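Local atomic coordinates of sugar ABC transporter, sugar-binding protein (Streptococcus pneumoniae, PDB entry 2HEU), a protein that probably binds a sugar outside the cell and delivers it to an ABC transporter for uptake. Residues M277-A291 and G348-W361. Residues are numbered along the deposited sequence; the frame is centred on the assembly and turned at random. Where two conformers were deposited one is given.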
ATOM      1  N   MET A 277       8.042  -8.456  -8.224  1.00 10.02           N
ATOM      2  CA  MET A 277       8.625  -7.336  -7.476  1.00  9.59           C
ATOM      3  C   MET A 277       9.620  -6.611  -8.393  1.00  9.95           C
ATOM      4  O   MET A 277      10.387  -7.229  -9.134  1.00 11.34           O
ATOM      5  CB  MET A 277       9.367  -7.858  -6.238  1.00  9.97           C
ATOM      6  CG  MET A 277       8.389  -8.491  -5.246  1.00 11.64           C
ATOM      7  SD  MET A 277       9.192  -9.460  -3.976  1.00 13.11           S
ATOM      8  CE  MET A 277       9.700  -8.096  -3.111  1.00 12.37           C
ATOM      9  N   ILE A 278       9.639  -5.308  -8.240  1.00 10.42           N
ATOM     10  CA  ILE A 278      10.681  -4.535  -8.944  1.00 10.40           C
ATOM     11  C   ILE A 278      12.026  -4.975  -8.381  1.00  9.79           C
ATOM     12  O   ILE A 278      12.293  -5.015  -7.201  1.00 10.50           O
ATOM     13  CB  ILE A 278      10.446  -3.047  -8.704  1.00 11.50           C
ATOM     14  CG1 ILE A 278       9.136  -2.618  -9.427  1.00 10.89           C
ATOM     15  CG2 ILE A 278      11.637  -2.208  -9.196  1.00 14.15           C
ATOM     16  CD1 ILE A 278       8.739  -1.166  -9.220  1.00 11.73           C
ATOM     17  N   PRO A 279      12.932  -5.354  -9.305  1.00 11.78           N
ATOM     18  CA  PRO A 279      14.247  -5.876  -8.904  1.00 12.09           C
ATOM     19  C   PRO A 279      15.109  -4.820  -8.354  1.00 10.51           C
ATOM     20  O   PRO A 279      14.968  -3.622  -8.613  1.00 11.06           O
ATOM     21  CB  PRO A 279      14.783  -6.590 -10.143  1.00 14.05           C
ATOM     22  CG  PRO A 279      14.196  -5.725 -11.201  1.00 13.06           C
ATOM     23  CD  PRO A 279      12.797  -5.481 -10.785  1.00 12.74           C
ATOM     24  N   GLY A 280      16.099  -5.309  -7.625  1.00 11.58           N
ATOM     25  CA  GLY A 280      17.213  -4.550  -7.269  1.00 11.88           C
ATOM     26  C   GLY A 280      18.370  -4.655  -8.212  1.00 11.28           C
ATOM     27  O   GLY A 280      18.256  -5.250  -9.283  1.00 11.18           O
ATOM     28  N   LYS A 281      19.551  -4.074  -7.900  0.70 13.43           N
ATOM     29  CA  LYS A 281      20.684  -4.163  -8.819  0.70 13.09           C
ATOM     30  C   LYS A 281      21.174  -5.607  -8.924  0.70 12.63           C
ATOM     31  O   LYS A 281      21.562  -6.099 -10.023  0.70 12.85           O
ATOM     32  CB  LYS A 281      21.815  -3.272  -8.381  0.70 14.30           C
ATOM     33  CG  LYS A 281      23.044  -3.232  -9.274  0.70 14.69           C
ATOM     34  CD  LYS A 281      23.991  -2.187  -8.735  0.70 17.10           C
ATOM     35  CE  LYS A 281      25.283  -1.995  -9.480  0.70 19.65           C
ATOM     36  NZ  LYS A 281      26.152  -0.906  -8.762  0.70 22.28           N
ATOM     37  N   GLU A 282      21.208  -6.245  -7.767  1.00 14.34           N
ATOM     38  CA  GLU A 282      21.731  -7.556  -7.558  0.75 14.00           C
ATOM     39  C   GLU A 282      20.467  -8.453  -7.335  1.00 13.26           C
ATOM     40  O   GLU A 282      19.463  -8.110  -6.826  1.00 15.02           O
ATOM     41  CB  GLU A 282      22.735  -7.615  -6.390  0.75 13.49           C
ATOM     42  CG  GLU A 282      23.871  -6.665  -6.415  0.75 13.05           C
ATOM     43  CD  GLU A 282      24.782  -6.866  -7.589  0.75 14.37           C
ATOM     44  OE1 GLU A 282      24.824  -7.914  -8.267  0.75 16.13           O
ATOM     45  OE2 GLU A 282      25.561  -5.919  -7.914  0.75 20.92           O
ATOM     46  N   LYS A 283      20.658  -9.747  -7.627  1.00 12.61           N
ATOM     47  CA  LYS A 283      19.642 -10.741  -7.279  1.00 12.45           C
ATOM     48  C   LYS A 283      19.451 -10.914  -5.844  1.00 10.84           C
ATOM     49  O   LYS A 283      20.364 -10.774  -5.058  1.00 11.45           O
ATOM     50  CB  LYS A 283      20.034 -12.019  -7.855  1.00 13.36           C
ATOM     51  CG  LYS A 283      20.165 -11.875  -9.358  1.00 14.07           C
ATOM     52  CD  LYS A 283      20.662 -13.098  -9.909  1.00 15.44           C
ATOM     53  CE  LYS A 283      20.616 -12.753 -11.629  1.00 12.22           C
ATOM     54  NZ  LYS A 283      21.060 -13.960 -12.292  1.00 10.65           N
ATOM     55  N   GLY A 284      18.213 -11.146  -5.433  1.00 10.56           N
ATOM     56  CA  GLY A 284      17.866 -11.224  -4.059  1.00  9.96           C
ATOM     57  C   GLY A 284      17.615  -9.893  -3.426  1.00 11.17           C
ATOM     58  O   GLY A 284      17.326  -9.813  -2.250  1.00 12.71           O
ATOM     59  N   GLN A 285      17.653  -8.785  -4.179  1.00 11.13           N
ATOM     60  CA  GLN A 285      17.524  -7.426  -3.681  1.00 11.16           C
ATOM     61  C   GLN A 285      16.162  -6.792  -4.014  1.00 10.46           C
ATOM     62  O   GLN A 285      15.988  -5.583  -3.771  1.00 12.54           O
ATOM     63  CB  GLN A 285      18.659  -6.577  -4.227  1.00 12.73           C
ATOM     64  CG  GLN A 285      20.012  -7.079  -3.593  1.00 15.01           C
ATOM     65  CD  GLN A 285      21.151  -6.215  -4.013  1.00 18.68           C
ATOM     66  OE1 GLN A 285      21.035  -5.318  -4.848  1.00 23.26           O
ATOM     67  NE2 GLN A 285      22.292  -6.430  -3.382  1.00 19.91           N
ATOM     68  N   SER A 286      15.258  -7.501  -4.614  1.00  9.48           N
ATOM     69  CA  SER A 286      13.979  -6.924  -4.946  1.00  9.67           C
ATOM     70  C   SER A 286      13.206  -6.542  -3.726  1.00  8.75           C
ATOM     71  O   SER A 286      13.329  -7.140  -2.653  1.00  9.99           O
ATOM     72  CB  SER A 286      13.180  -7.863  -5.841  1.00 11.20           C
ATOM     73  OG  SER A 286      12.836  -9.032  -5.071  1.00 13.24           O
ATOM     74  N   LEU A 287      12.331  -5.538  -3.871  1.00  9.13           N
ATOM     75  CA  LEU A 287      11.577  -4.972  -2.764  1.00  8.91           C
ATOM     76  C   LEU A 287      10.143  -4.706  -3.215  1.00  8.64           C
ATOM     77  O   LEU A 287       9.879  -4.546  -4.405  1.00  9.57           O
ATOM     78  CB  LEU A 287      12.200  -3.655  -2.322  1.00  9.83           C
ATOM     79  CG  LEU A 287      13.588  -3.711  -1.736  1.00  9.69           C
ATOM     80  CD1 LEU A 287      14.160  -2.343  -1.481  1.00 11.52           C
ATOM     81  CD2 LEU A 287      13.632  -4.548  -0.401  1.00 11.57           C
ATOM     82  N   THR A 288       9.251  -4.614  -2.243  1.00  8.60           N
ATOM     83  CA  THR A 288       7.930  -4.040  -2.454  1.00  8.28           C
ATOM     84  C   THR A 288       7.684  -2.967  -1.381  1.00  7.85           C
ATOM     85  O   THR A 288       8.492  -2.804  -0.468  1.00  8.54           O
ATOM     86  CB  THR A 288       6.850  -5.132  -2.530  1.00  8.63           C
ATOM     87  OG1 THR A 288       5.616  -4.526  -2.942  1.00  8.55           O
ATOM     88  CG2 THR A 288       6.605  -5.839  -1.227  1.00  9.79           C
ATOM     89  N   VAL A 289       6.601  -2.238  -1.564  1.00  8.35           N
ATOM     90  CA  VAL A 289       6.237  -1.131  -0.677  1.00  8.07           C
ATOM     91  C   VAL A 289       4.731  -1.155  -0.512  1.00  8.37           C
ATOM     92  O   VAL A 289       4.011  -1.536  -1.410  1.00  8.78           O
ATOM     93  CB  VAL A 289       6.720   0.235  -1.264  1.00  8.50           C
ATOM     94  CG1 VAL A 289       6.116   0.551  -2.609  1.00  9.46           C
ATOM     95  CG2 VAL A 289       6.512   1.355  -0.263  1.00 10.08           C
ATOM     96  N   GLY A 290       4.284  -0.773   0.684  1.00  8.63           N
ATOM     97  CA  GLY A 290       2.879  -0.697   0.964  1.00  9.49           C
ATOM     98  C   GLY A 290       2.667  -0.364   2.402  1.00 10.00           C
ATOM     99  O   GLY A 290       3.628  -0.106   3.158  1.00 10.69           O
ATOM    100  N   ALA A 291       1.403  -0.355   2.872  1.00 10.00           N
ATOM    101  CA  ALA A 291       1.133  -0.081   4.291  1.00 10.33           C
ATOM    102  C   ALA A 291      -0.197  -0.671   4.658  1.00 10.44           C
ATOM    103  O   ALA A 291      -0.984  -1.076   3.849  1.00 10.34           O
ATOM    104  CB  ALA A 291       1.171   1.417   4.592  1.00 12.44           C
ATOM    105  N   GLY A 348       3.568 -13.053  -6.672  1.00 10.87           N
ATOM    106  CA  GLY A 348       4.931 -12.489  -6.810  1.00 10.25           C
ATOM    107  C   GLY A 348       5.092 -11.210  -6.033  1.00  9.39           C
ATOM    108  O   GLY A 348       6.073 -10.984  -5.331  1.00 10.47           O
ATOM    109  N   MET A 349       4.083 -10.334  -6.123  1.00  9.17           N
ATOM    110  CA  MET A 349       4.169  -9.058  -5.445  1.00  9.35           C
ATOM    111  C   MET A 349       4.225  -9.208  -3.935  1.00 10.16           C
ATOM    112  O   MET A 349       4.763  -8.364  -3.270  1.00 10.82           O
ATOM    113  CB  MET A 349       2.890  -8.252  -5.805  1.00 11.32           C
ATOM    114  CG  MET A 349       2.981  -6.785  -5.402  1.00 10.92           C
ATOM    115  SD  MET A 349       1.495  -5.860  -5.666  1.00 10.51           S
ATOM    116  CE  MET A 349       1.323  -5.836  -7.386  1.00 11.32           C
ATOM    117  N   THR A 350       3.563 -10.245  -3.422  1.00 10.29           N
ATOM    118  CA  THR A 350       3.376 -10.399  -1.970  1.00 11.35           C
ATOM    119  C   THR A 350       4.196 -11.523  -1.382  1.00 11.83           C
ATOM    120  O   THR A 350       4.033 -11.813  -0.204  1.00 13.14           O
ATOM    121  CB  THR A 350       1.868 -10.600  -1.621  1.00 13.06           C
ATOM    122  OG1 THR A 350       1.460 -11.894  -2.203  1.00 13.88           O
ATOM    123  CG2 THR A 350       1.027  -9.467  -2.113  1.00 14.57           C
ATOM    124  N   GLU A 351       5.136 -12.120  -2.127  1.00 11.57           N
ATOM    125  CA  GLU A 351       5.920 -13.252  -1.650  1.00 12.89           C
ATOM    126  C   GLU A 351       6.650 -12.945  -0.364  1.00 12.79           C
ATOM    127  O   GLU A 351       6.828 -13.856   0.463  1.00 16.86           O
ATOM    128  CB  GLU A 351       6.880 -13.647  -2.792  1.00 13.13           C
ATOM    129  CG  GLU A 351       7.715 -14.834  -2.388  1.00 15.87           C
ATOM    130  CD  GLU A 351       8.637 -15.322  -3.417  1.00 19.91           C
ATOM    131  OE1 GLU A 351       8.751 -14.789  -4.523  1.00 31.59           O
ATOM    132  OE2 GLU A 351       9.329 -16.373  -3.173  1.00 32.78           O
ATOM    133  N   TYR A 352       7.198 -11.711  -0.273  0.50 12.32           N
ATOM    134  CA  TYR A 352       7.993 -11.216   0.901  0.50 11.62           C
ATOM    135  C   TYR A 352       7.120 -10.201   1.709  0.50 12.84           C
ATOM    136  O   TYR A 352       7.671  -9.372   2.435  0.50 12.94           O
ATOM    137  CB  TYR A 352       9.407 -10.652   0.450  0.50 11.49           C
ATOM    138  CG  TYR A 352      10.402 -11.778   0.060  0.50 11.30           C
ATOM    139  CD1 TYR A 352      11.171 -12.479   0.988  0.50 14.38           C
ATOM    140  CD2 TYR A 352      10.607 -12.134  -1.282  0.50 11.91           C
ATOM    141  CE1 TYR A 352      12.054 -13.471   0.635  0.50 15.01           C
ATOM    142  CE2 TYR A 352      11.460 -13.257  -1.663  0.50 11.50           C
ATOM    143  CZ  TYR A 352      12.218 -13.889  -0.662  0.50 12.47           C
ATOM    144  OH  TYR A 352      13.084 -14.848  -0.916  0.50 14.83           O
ATOM    145  N   ALA A 353       5.777 -10.295   1.686  1.00 12.72           N
ATOM    146  CA  ALA A 353       4.939  -9.395   2.479  1.00 12.67           C
ATOM    147  C   ALA A 353       5.267  -9.534   3.965  1.00 13.49           C
ATOM    148  O   ALA A 353       5.552 -10.623   4.452  1.00 14.18           O
ATOM    149  CB  ALA A 353       3.451  -9.628   2.252  1.00 13.78           C
ATOM    150  N   PHE A 354       5.320  -8.388   4.664  1.00 12.98           N
ATOM    151  CA  PHE A 354       5.480  -8.284   6.107  1.00 13.68           C
ATOM    152  C   PHE A 354       6.875  -8.624   6.556  1.00 14.31           C
ATOM    153  O   PHE A 354       7.089  -8.814   7.778  1.00 17.78           O
ATOM    154  CB  PHE A 354       4.383  -9.065   6.893  1.00 14.80           C
ATOM    155  CG  PHE A 354       3.015  -8.706   6.388  1.00 15.16           C
ATOM    156  CD1 PHE A 354       2.455  -7.454   6.552  1.00 14.24           C
ATOM    157  CD2 PHE A 354       2.297  -9.631   5.700  1.00 15.73           C
ATOM    158  CE1 PHE A 354       1.225  -7.142   6.004  1.00 16.24           C
ATOM    159  CE2 PHE A 354       1.111  -9.354   5.143  1.00 17.00           C
ATOM    160  CZ  PHE A 354       0.539  -8.088   5.313  1.00 17.11           C
ATOM    161  N   THR A 355       7.830  -8.686   5.644  1.00 13.69           N
ATOM    162  CA  THR A 355       9.228  -8.926   5.964  1.00 14.30           C
ATOM    163  C   THR A 355      10.027  -7.650   5.744  1.00 12.81           C
ATOM    164  O   THR A 355       9.444  -6.621   5.360  1.00 12.95           O
ATOM    165  CB  THR A 355       9.783 -10.039   5.098  1.00 14.26           C
ATOM    166  OG1 THR A 355      10.066  -9.502   3.750  1.00 13.52           O
ATOM    167  CG2 THR A 355       8.971 -11.291   5.022  1.00 16.03           C
ATOM    168  N   ASP A 356      11.383  -7.744   5.757  0.50 13.69           N
ATOM    169  CA  ASP A 356      12.275  -6.593   5.560  0.50 12.70           C
ATOM    170  C   ASP A 356      12.127  -6.090   4.155  0.50 13.05           C
ATOM    171  O   ASP A 356      12.405  -4.925   3.859  0.50 14.87           O
ATOM    172  CB  ASP A 356      13.722  -6.767   6.081  0.50 14.91           C
ATOM    173  CG  ASP A 356      14.410  -7.959   5.604  0.50 17.72           C
ATOM    174  OD1 ASP A 356      13.920  -8.612   4.681  0.50 18.22           O
ATOM    175  OD2 ASP A 356      15.517  -8.227   6.190  0.50 21.71           O
ATOM    176  N   ARG A 357      11.605  -6.917   3.285  1.00 10.70           N
ATOM    177  CA  ARG A 357      11.523  -6.552   1.896  1.00  9.87           C
ATOM    178  C   ARG A 357      10.216  -5.916   1.497  1.00  9.87           C
ATOM    179  O   ARG A 357      10.033  -5.589   0.344  1.00 10.48           O
ATOM    180  CB  ARG A 357      11.827  -7.752   1.006  1.00 11.53           C
ATOM    181  CG  ARG A 357      13.290  -8.208   1.195  1.00 13.53           C
ATOM    182  CD  ARG A 357      13.598  -9.553   0.564  1.00 15.47           C
ATOM    183  NE  ARG A 357      13.561  -9.530  -0.898  1.00 14.46           N
ATOM    184  CZ  ARG A 357      13.904 -10.555  -1.624  1.00 12.56           C
ATOM    185  NH1 ARG A 357      14.210 -11.736  -1.090  1.00 13.49           N
ATOM    186  NH2 ARG A 357      13.887 -10.511  -2.913  1.00 11.47           N
ATOM    187  N   HIS A 358       9.335  -5.640   2.466  1.00 10.17           N
ATOM    188  CA  HIS A 358       8.038  -4.995   2.270  1.00  9.68           C
ATOM    189  C   HIS A 358       8.039  -3.680   3.024  1.00 10.34           C
ATOM    190  O   HIS A 358       7.566  -3.583   4.155  1.00 12.68           O
ATOM    191  CB  HIS A 358       6.923  -5.897   2.728  1.00 10.69           C
ATOM    192  CG  HIS A 358       5.509  -5.390   2.512  1.00 10.62           C
ATOM    193  ND1 HIS A 358       4.501  -6.038   3.174  1.00 11.82           N
ATOM    194  CD2 HIS A 358       4.970  -4.402   1.767  1.00 11.32           C
ATOM    195  CE1 HIS A 358       3.386  -5.432   2.756  1.00 12.57           C
ATOM    196  NE2 HIS A 358       3.632  -4.430   1.958  1.00 11.76           N
ATOM    197  N   LEU A 359       8.516  -2.652   2.351  0.50  9.03           N
ATOM    198  CA  LEU A 359       8.743  -1.365   2.963  0.50  9.75           C
ATOM    199  C   LEU A 359       7.449  -0.679   3.274  0.50  8.55           C
ATOM    200  O   LEU A 359       6.495  -0.858   2.572  0.50  9.04           O
ATOM    201  CB  LEU A 359       9.494  -0.560   1.936  0.50  9.63           C
ATOM    202  CG  LEU A 359      10.992  -0.736   1.935  0.50 10.59           C
ATOM    203  CD1 LEU A 359      11.448  -2.161   1.760  0.50 14.72           C
ATOM    204  CD2 LEU A 359      11.610   0.138   0.890  0.50 11.21           C
ATOM    205  N   VAL A 360       7.419   0.182   4.312  1.00  9.67           N
ATOM    206  CA  VAL A 360       6.288   1.103   4.489  1.00  9.32           C
ATOM    207  C   VAL A 360       6.508   2.255   3.490  1.00  8.53           C
ATOM    208  O   VAL A 360       7.623   2.769   3.300  1.00  9.68           O
ATOM    209  CB  VAL A 360       6.195   1.625   5.899  1.00 10.14           C
ATOM    210  CG1 VAL A 360       5.050   2.596   6.044  1.00 10.75           C
ATOM    211  CG2 VAL A 360       6.010   0.453   6.899  1.00 12.70           C
ATOM    212  N   TRP A 361       5.418   2.713   2.870  1.00  8.65           N
ATOM    213  CA  TRP A 361       5.396   3.867   1.977  1.00  9.03           C
ATOM    214  C   TRP A 361       6.287   4.957   2.580  1.00  8.75           C
ATOM    215  O   TRP A 361       6.174   5.333   3.765  1.00  9.88           O
ATOM    216  CB  TRP A 361       3.973   4.413   1.853  1.00 10.06           C
ATOM    217  CG  TRP A 361       3.067   3.564   1.034  1.00  9.25           C
ATOM    218  CD1 TRP A 361       1.973   2.858   1.442  1.00 11.56           C
ATOM    219  CD2 TRP A 361       3.107   3.358  -0.383  1.00  9.05           C
ATOM    220  NE1 TRP A 361       1.366   2.207   0.404  1.00 12.17           N
ATOM    221  CE2 TRP A 361       2.061   2.490  -0.741  1.00 11.23           C
ATOM    222  CE3 TRP A 361       3.933   3.873  -1.389  1.00  9.97           C
ATOM    223  CZ2 TRP A 361       1.870   2.100  -2.093  1.00 12.47           C
ATOM    224  CZ3 TRP A 361       3.709   3.555  -2.684  1.00 11.62           C
ATOM    225  CH2 TRP A 361       2.732   2.645  -3.031  1.00 12.00           C
TER
HETATM  226  O   HOH W   1       4.655  -2.374   4.591  1.00 13.09           O
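The R357 guanidinium lies between G284 O on one face and the Y352 ring, through CD2, on the opposite face. G284 O sits 3.5 Å above the plane of the R357 guanidinium, over its centre. At the edge, R357 grips S286 side-on with two nitrogens. R357 NE gives a bond of 3.0 Å to S286 O, at an N-H...O angle of 158°. R357 NH2 reaches S286 OG at 2.8 Å, near the guanidinium plane. A bend in the arginine chain (chi3 68°) brings its NE and NH2 to S286. M277 SD meets the edge of the Y352 ring at CD2, 4.1 Å away, a Met-aromatic contact.

The W361 indole takes V289 and G290 over one face. G290 CA makes a CH-pi contact with the five-membered ring of W361, 3.7 Å from its centroid, and V289 CG1 makes another with the six-membered ring. A291 CB touches the edge at CD1. W361 NE1 is bonded to N127 OD1. The H358 ring has water 1 over one face. In its plane at the edge, ND1 accepts from F354 N, while NE2 pairs with N127 O. These two bonds fix the ring's rotation. T288 CG2 packs obliquely on H358 CD2, while T288 OG1 is bonded to Y129 O.

Between these groups the backbones run parallel. T288 N donates to R357 O at 2.9 Å, nearly straight at 177°. L359 N donates to T288 O, and G290 N to L359 O. L287 CD2 and L359 CD1 meet at 3.9 Å beside this ladder.

The arrangement is a short two-stranded parallel sheet. It ties strand 288-290 to strand 358-360, which follows the turns at 350-358. The small sheet lies in a periplasmic binding protein fold, where V289 touches Y129 of strand 129-134 and L359 touches A186 of helix 178-189.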